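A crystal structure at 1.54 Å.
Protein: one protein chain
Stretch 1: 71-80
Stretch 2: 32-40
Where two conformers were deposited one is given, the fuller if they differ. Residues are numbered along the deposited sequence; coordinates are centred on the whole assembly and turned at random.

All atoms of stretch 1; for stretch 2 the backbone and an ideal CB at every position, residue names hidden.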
# COMPACT_ATOMS: atom_id res chain seq x y z
N GLY A 71 -18.73 0.07 0.81
CA GLY A 71 -19.01 -0.16 -0.61
C GLY A 71 -18.03 -0.96 -1.43
O GLY A 71 -18.19 -1.05 -2.65
N GLN A 72 -17.05 -1.58 -0.78
CA GLN A 72 -15.99 -2.29 -1.49
C GLN A 72 -15.79 -3.69 -0.97
O GLN A 72 -16.36 -4.05 0.05
CB GLN A 72 -14.68 -1.48 -1.40
CG GLN A 72 -14.85 -0.08 -1.99
CD GLN A 72 -13.64 0.83 -1.91
OE1 GLN A 72 -13.68 1.94 -2.48
NE2 GLN A 72 -12.60 0.43 -1.22
N SER A 73 -14.98 -4.48 -1.68
CA SER A 73 -14.53 -5.76 -1.16
C SER A 73 -13.08 -5.71 -0.70
O SER A 73 -12.61 -6.64 -0.06
CB SER A 73 -14.71 -6.88 -2.21
OG SER A 73 -14.04 -6.56 -3.42
N GLU A 74 -12.36 -4.63 -1.02
CA GLU A 74 -10.96 -4.42 -0.65
C GLU A 74 -10.80 -3.04 -0.02
O GLU A 74 -11.35 -2.05 -0.54
CB GLU A 74 -10.08 -4.45 -1.91
CG GLU A 74 -9.93 -5.82 -2.57
CD GLU A 74 -9.34 -5.78 -3.97
OE1 GLU A 74 -9.94 -5.14 -4.87
OE2 GLU A 74 -8.29 -6.41 -4.18
N TYR A 75 -10.04 -2.97 1.07
CA TYR A 75 -9.75 -1.71 1.78
C TYR A 75 -8.31 -1.67 2.23
O TYR A 75 -7.68 -2.71 2.50
CB TYR A 75 -10.62 -1.60 3.04
CG TYR A 75 -12.10 -1.59 2.77
CD1 TYR A 75 -12.77 -0.40 2.44
CD2 TYR A 75 -12.86 -2.78 2.88
CE1 TYR A 75 -14.14 -0.41 2.19
CE2 TYR A 75 -14.23 -2.79 2.62
CZ TYR A 75 -14.86 -1.59 2.30
OH TYR A 75 -16.21 -1.59 2.06
N THR A 76 -7.78 -0.46 2.36
CA THR A 76 -6.48 -0.23 2.98
C THR A 76 -6.66 0.32 4.38
O THR A 76 -7.41 1.30 4.56
CB THR A 76 -5.63 0.73 2.14
OG1 THR A 76 -5.33 0.09 0.90
CG2 THR A 76 -4.33 1.05 2.85
N VAL A 77 -6.04 -0.32 5.35
CA VAL A 77 -6.07 0.13 6.75
C VAL A 77 -4.75 0.84 7.05
O VAL A 77 -3.66 0.34 6.72
CB VAL A 77 -6.27 -1.06 7.72
CG1 VAL A 77 -6.17 -0.60 9.17
CG2 VAL A 77 -7.58 -1.77 7.45
N THR A 78 -4.84 2.02 7.67
CA THR A 78 -3.66 2.79 8.07
C THR A 78 -3.54 2.83 9.58
O THR A 78 -4.51 3.15 10.27
CB THR A 78 -3.73 4.23 7.53
OG1 THR A 78 -3.69 4.17 6.10
CG2 THR A 78 -2.55 5.08 8.03
N VAL A 79 -2.37 2.49 10.10
CA VAL A 79 -2.09 2.51 11.54
C VAL A 79 -1.05 3.59 11.85
O VAL A 79 0.02 3.63 11.24
CB VAL A 79 -1.62 1.12 12.06
CG1 VAL A 79 -1.27 1.16 13.55
CG2 VAL A 79 -2.65 0.03 11.74
N ASN A 80 -1.37 4.48 12.79
CA ASN A 80 -0.49 5.56 13.21
C ASN A 80 0.12 5.24 14.57
O ASN A 80 -0.62 5.04 15.55
CB ASN A 80 -1.28 6.87 13.28
CG ASN A 80 -2.01 7.18 11.97
OD1 ASN A 80 -1.38 7.47 10.96
ND2 ASN A 80 -3.35 7.11 11.99
N UNK A 32 3.65 5.87 10.31
CA UNK A 32 2.44 5.14 9.97
C UNK A 32 2.80 3.94 9.09
O UNK A 32 3.84 3.92 8.43
CB UNK A 32 1.44 6.05 9.26
N UNK A 33 1.94 2.93 9.12
CA UNK A 33 2.09 1.74 8.28
C UNK A 33 0.73 1.35 7.71
O UNK A 33 -0.32 1.70 8.28
CB UNK A 33 2.70 0.58 9.07
N UNK A 34 0.71 0.67 6.58
CA UNK A 34 -0.56 0.25 5.98
C UNK A 34 -0.60 -1.26 5.78
O UNK A 34 0.44 -1.92 5.70
CB UNK A 34 -0.78 0.96 4.64
N UNK A 35 -1.82 -1.79 5.70
CA UNK A 35 -2.04 -3.16 5.25
C UNK A 35 -3.38 -3.26 4.54
O UNK A 35 -4.20 -2.34 4.62
CB UNK A 35 -1.98 -4.14 6.43
N UNK A 36 -3.60 -4.37 3.85
CA UNK A 36 -4.79 -4.54 3.04
C UNK A 36 -5.74 -5.57 3.57
O UNK A 36 -5.32 -6.61 4.06
CB UNK A 36 -4.40 -4.91 1.61
N UNK A 37 -7.02 -5.24 3.47
CA UNK A 37 -8.11 -6.14 3.83
C UNK A 37 -8.83 -6.53 2.55
O UNK A 37 -9.08 -5.68 1.69
CB UNK A 37 -9.07 -5.49 4.83
N UNK A 38 -9.17 -7.81 2.43
CA UNK A 38 -10.04 -8.28 1.34
C UNK A 38 -11.14 -9.18 1.91
O UNK A 38 -10.85 -10.20 2.52
CB UNK A 38 -9.23 -9.03 0.28
N UNK A 39 -12.38 -8.77 1.71
CA UNK A 39 -13.54 -9.53 2.21
C UNK A 39 -13.84 -10.67 1.26
O UNK A 39 -13.91 -10.45 0.07
CB UNK A 39 -14.77 -8.63 2.37
N UNK A 40 -13.97 -11.89 1.79
CA UNK A 40 -14.19 -13.07 0.96
C UNK A 40 -15.39 -13.89 1.39
O UNK A 40 -15.69 -14.01 2.57
CB UNK A 40 -12.94 -13.96 0.98

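The two strands run antiparallel, and side chains of residues 32-38 alternate between two faces of the sheet: one carries Glu74, Thr76, Thr78 and Asn80, the other Tyr75, Val77 and Val79.

Position 32 pairs with Asn80 on the polar face. Its ideal CB lies 3.6 Å from Asn80 OD1 and 4.3 Å from Thr78 CG2, so a polar or long, flexible side chain would suit. It is Lys32, whose CD passes 4.2 Å from Thr78 CG2 before its end leads away.

Position 33 is a hydrogen-bonded partner of Val79, its N 2.9 Å from Val79 O and its O 2.9 Å from Val79 N. The CB points to the valine face, where small or apolar residues would fit. The residue is Ala33, whose methyl leaves the side-chain contact with Val79 to position 35.

Position 34, opposite Thr78, has extended backbone angles (-123/157) that favour beta-branched residues, and its ideal CB is 4.0 Å from Thr76 CG2. Threonine, valine or serine would all be reasonable. Thr34 is found; its CB lies 3.9 Å from Thr76 CG2 and its CG2 3.7 Å from Thr78 OG1, making a small cluster of threonines.

Position 35 is anchored by its O, 2.8 Å from Val77 N, and its N, 3.0 Å from Val77 O. The methyls of Val77 and Val79 offer an apolar surface that a large aliphatic or aromatic side chain could cover. Phe35 does so: chi1 near 65° (p) brings the ring back over stretch 1, with Val77 CB 3.9 Å from the ring centroid, over one face, in a CH-pi contact. Val77 CG1 lies 3.6 Å from Phe35 CZ, while Val79 CG2 sits at the ring edge, 4.0 Å from Phe35 CE2.

Position 36 faces Thr76, with little beyond its hydroxyl nearby; many polar or long residues would do. Lys36 places CG 4.0 Å from Thr76 OG1, then extends away.

Position 37 lies between Tyr75 and Val77 on the apolar face, its ideal CB 4.8 Å from Val77 CG2. A branched aliphatic residue is expected. Val37 CG2 packs 3.9 Å from Val77 CG2, and Val37 N bonds Tyr75 O at 2.8 Å.

Position 38 adjoins the aliphatic part of Glu74; threonine or another polar residue would suit. Thr38 CG2 contacts Glu74 CG at 3.8 Å.

Position 39 points toward stretch 1 near the Tyr75 ring, inviting an apolar residue. Leu39 puts CD1 at the ring edge, 4.4 Å from Tyr75 CE2, while Leu39 N bonds Ser73 O at 2.8 Å.

Position 40 points away, leaving its choice open; it is Lys40.

Stretch 2, residues 32-40: KATFKVTLK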
# COMPACT_ATOMS: atom_id res chain seq x y z
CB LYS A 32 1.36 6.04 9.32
CG LYS A 32 1.71 6.64 7.98
CD LYS A 32 0.67 7.68 7.59
CE LYS A 32 0.73 8.02 6.10
NZ LYS A 32 1.74 9.07 5.75
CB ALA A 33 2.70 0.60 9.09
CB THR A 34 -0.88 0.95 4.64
OG1 THR A 34 -0.01 0.46 3.61
CG2 THR A 34 -0.71 2.47 4.75
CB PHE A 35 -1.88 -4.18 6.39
CG PHE A 35 -2.92 -4.08 7.49
CD1 PHE A 35 -4.12 -4.77 7.40
CD2 PHE A 35 -2.67 -3.33 8.63
CE1 PHE A 35 -5.07 -4.71 8.41
CE2 PHE A 35 -3.62 -3.25 9.66
CZ PHE A 35 -4.82 -3.94 9.55
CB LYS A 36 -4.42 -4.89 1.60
CG LYS A 36 -3.89 -3.68 0.85
CD LYS A 36 -3.42 -4.07 -0.53
CE LYS A 36 -3.03 -2.83 -1.31
NZ LYS A 36 -2.32 -3.25 -2.54
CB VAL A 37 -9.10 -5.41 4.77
CG1 VAL A 37 -10.47 -6.09 4.79
CG2 VAL A 37 -8.49 -5.31 6.16
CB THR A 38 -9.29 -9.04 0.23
OG1 THR A 38 -8.15 -8.30 -0.21
CG2 THR A 38 -10.21 -9.25 -0.97
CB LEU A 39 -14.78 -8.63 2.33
CG LEU A 39 -14.68 -7.40 3.24
CD1 LEU A 39 -16.03 -6.70 3.35
CD2 LEU A 39 -14.15 -7.73 4.62
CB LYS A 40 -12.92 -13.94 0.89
CG LYS A 40 -11.75 -13.25 0.18
CD LYS A 40 -10.47 -14.07 0.21
CE LYS A 40 -9.34 -13.32 -0.47
NZ LYS A 40 -8.08 -14.11 -0.53
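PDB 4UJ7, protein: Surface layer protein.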